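Local structure of racemase (Pseudovibrio sp. JE062, 3MKC) at residues 66-71 against 95-100. The protein belongs to the mandelate racemase/muconate lactonizing enzyme family of the enolase superfamily, pairing an N-terminal capping domain with a TIM-type barrel domain. Residues are numbered along the deposited sequence; the frame is centred on the assembly and turned at random.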
loop_
_atom_site.group_PDB
_atom_site.type_symbol
_atom_site.label_atom_id
_atom_site.label_comp_id
_atom_site.label_asym_id
_atom_site.label_seq_id
_atom_site.Cartn_x
_atom_site.Cartn_y
_atom_site.Cartn_z
ATOM N N LYS A 66 -0.470 -30.095 9.041
ATOM C CA LYS A 66 0.509 -29.571 8.103
ATOM C C LYS A 66 0.163 -28.237 7.464
ATOM O O LYS A 66 1.032 -27.383 7.301
ATOM C CB LYS A 66 0.789 -30.589 6.995
ATOM C CG LYS A 66 1.862 -30.116 6.024
ATOM C CD LYS A 66 2.175 -31.144 4.962
ATOM C CE LYS A 66 3.242 -30.621 4.016
ATOM N NZ LYS A 66 3.560 -31.608 2.962
ATOM N N TRP A 67 -1.100 -28.059 7.105
ATOM C CA TRP A 67 -1.526 -26.831 6.443
ATOM C C TRP A 67 -2.261 -25.837 7.336
ATOM O O TRP A 67 -2.687 -24.781 6.866
ATOM C CB TRP A 67 -2.388 -27.187 5.235
ATOM C CG TRP A 67 -1.653 -28.050 4.242
ATOM C CD1 TRP A 67 -0.646 -27.660 3.406
ATOM C CD2 TRP A 67 -1.831 -29.457 4.026
ATOM N NE1 TRP A 67 -0.185 -28.737 2.687
ATOM C CE2 TRP A 67 -0.893 -29.851 3.047
ATOM C CE3 TRP A 67 -2.690 -30.422 4.564
ATOM C CZ2 TRP A 67 -0.789 -31.171 2.594
ATOM C CZ3 TRP A 67 -2.587 -31.736 4.114
ATOM C CH2 TRP A 67 -1.642 -32.096 3.138
ATOM N N LEU A 68 -2.405 -26.170 8.619
ATOM C CA LEU A 68 -3.085 -25.291 9.568
ATOM C C LEU A 68 -2.140 -25.059 10.742
ATOM O O LEU A 68 -2.284 -25.643 11.812
ATOM C CB LEU A 68 -4.400 -25.928 10.043
ATOM C CG LEU A 68 -5.317 -25.122 10.971
ATOM C CD1 LEU A 68 -5.508 -23.731 10.430
ATOM C CD2 LEU A 68 -6.666 -25.832 11.098
ATOM N N THR A 69 -1.173 -24.183 10.513
ATOM C CA THR A 69 -0.156 -23.869 11.496
ATOM C C THR A 69 -0.262 -22.423 11.960
ATOM O O THR A 69 -0.786 -21.569 11.245
ATOM C CB THR A 69 1.226 -24.081 10.865
ATOM O OG1 THR A 69 1.242 -25.343 10.186
ATOM C CG2 THR A 69 2.320 -24.055 11.919
ATOM N N ASN A 70 0.217 -22.148 13.169
ATOM C CA ASN A 70 0.211 -20.784 13.660
ATOM C C ASN A 70 1.196 -20.072 12.721
ATOM O O ASN A 70 2.250 -20.621 12.401
ATOM C CB ASN A 70 0.705 -20.735 15.110
ATOM C CG ASN A 70 0.840 -19.323 15.621
ATOM O OD1 ASN A 70 1.800 -18.626 15.294
ATOM N ND2 ASN A 70 -0.135 -18.880 16.412
ATOM N N ILE A 71 0.850 -18.866 12.278
ATOM C CA ILE A 71 1.683 -18.122 11.329
ATOM C C ILE A 71 3.123 -17.856 11.775
ATOM O O ILE A 71 4.060 -17.982 10.981
ATOM C CB ILE A 71 1.008 -16.769 10.948
ATOM C CG1 ILE A 71 1.871 -15.989 9.948
ATOM C CG2 ILE A 71 0.796 -15.925 12.184
ATOM C CD1 ILE A 71 2.020 -16.656 8.618
ATOM N N GLN A 95 -1.680 -22.828 4.475
ATOM C CA GLN A 95 -2.579 -22.917 3.330
ATOM C C GLN A 95 -4.043 -23.191 3.652
ATOM O O GLN A 95 -4.936 -22.713 2.942
ATOM C CB GLN A 95 -2.101 -23.995 2.364
ATOM C CG GLN A 95 -0.787 -23.705 1.690
ATOM C CD GLN A 95 -0.387 -24.828 0.768
ATOM O OE1 GLN A 95 -1.030 -25.064 -0.254
ATOM N NE2 GLN A 95 0.671 -25.543 1.131
ATOM N N TRP A 96 -4.307 -23.962 4.707
ATOM C CA TRP A 96 -5.690 -24.283 5.020
ATOM C C TRP A 96 -6.567 -23.060 5.263
ATOM O O TRP A 96 -7.749 -23.075 4.927
ATOM C CB TRP A 96 -5.791 -25.232 6.227
ATOM C CG TRP A 96 -7.114 -25.950 6.250
ATOM C CD1 TRP A 96 -8.189 -25.677 7.051
ATOM C CD2 TRP A 96 -7.528 -27.006 5.371
ATOM N NE1 TRP A 96 -9.249 -26.497 6.722
ATOM C CE2 TRP A 96 -8.869 -27.320 5.693
ATOM C CE3 TRP A 96 -6.898 -27.714 4.340
ATOM C CZ2 TRP A 96 -9.591 -28.311 5.018
ATOM C CZ3 TRP A 96 -7.618 -28.701 3.664
ATOM C CH2 TRP A 96 -8.951 -28.988 4.008
ATOM N N GLN A 97 -6.001 -22.000 5.834
ATOM C CA GLN A 97 -6.797 -20.800 6.089
ATOM C C GLN A 97 -6.097 -19.473 5.826
ATOM O O GLN A 97 -6.616 -18.427 6.195
ATOM C CB GLN A 97 -7.324 -20.802 7.534
ATOM C CG GLN A 97 -6.252 -20.889 8.620
ATOM C CD GLN A 97 -6.846 -20.956 10.029
ATOM O OE1 GLN A 97 -8.009 -21.309 10.203
ATOM N NE2 GLN A 97 -6.036 -20.633 11.036
ATOM N N GLY A 98 -4.934 -19.502 5.185
ATOM C CA GLY A 98 -4.233 -18.253 4.940
ATOM C C GLY A 98 -3.724 -17.986 3.536
ATOM O O GLY A 98 -2.951 -17.052 3.337
HETATM N N MSE A 99 -4.161 -18.771 2.556
HETATM C CA MSE A 99 -3.689 -18.568 1.187
HETATM C C MSE A 99 -4.186 -17.282 0.564
HETATM O O MSE A 99 -3.565 -16.756 -0.352
HETATM C CB MSE A 99 -4.106 -19.725 0.288
HETATM C CG MSE A 99 -3.227 -20.943 0.421
HETATM SE SE MSE A 99 -3.581 -22.192 -0.970
HETATM C CE MSE A 99 -5.367 -22.631 -0.461
ATOM N N ARG A 100 -5.329 -16.806 1.043
ATOM C CA ARG A 100 -5.923 -15.573 0.542
ATOM C C ARG A 100 -6.633 -14.905 1.712
ATOM O O ARG A 100 -6.740 -15.480 2.795
ATOM C CB ARG A 100 -6.956 -15.870 -0.551
ATOM C CG ARG A 100 -6.445 -16.702 -1.735
ATOM C CD ARG A 100 -5.516 -15.922 -2.647
ATOM N NE ARG A 100 -5.264 -16.656 -3.886
ATOM C CZ ARG A 100 -4.388 -17.649 -4.019
ATOM N NH1 ARG A 100 -3.638 -18.038 -2.991
ATOM N NH2 ARG A 100 -4.297 -18.288 -5.179
HETATM O O HOH W 1 1.241 -28.386 0.394
HETATM O O HOH W 2 -2.948 -20.213 10.349
#
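In the N-terminal domain of this enolase-superfamily fold, the loop carrying W67 and L68 docks on the short, weakly bonded helix 95-98 through one direct backbone hydrogen bond. W96 N donates to W67 O (2.8 Å, 156° at the hydrogen), giving an amide of the helix's first turn an acceptor from the loop. Beside this bond the two tryptophans meet at their roots: W67 CB lies 4.0 Å from W96 CB, which L68 CB also approaches. W96 CG is anti to its backbone N (chi1 -159°), and its indole turns away from residues 66-71 and meets H65, just before them in the loop, edge-to-face. Q95 NE2 comes to the edge of the W67 indole, 3.4 Å from W67 CD1, with amide and ring planes 85° apart, while K66 CD lies above one face, offset toward the rim. The indole N-H suits W67 to a water bridge: one water accepts from both W67 NE1 (2.7 Å) and Q95 NE2 (3.0 Å). Q95 NE2 also bonds D92 O; a primary amide has the two hydrogens this needs. A second water links Q97 NE2 to T69 O. W67 and W96 are exposed, whereas T69 and I71, farther along the loop, are buried against helix 83-93: T69 OG1 hydrogen-bonds A93 O at its C-terminal end, and I71 packs on M90.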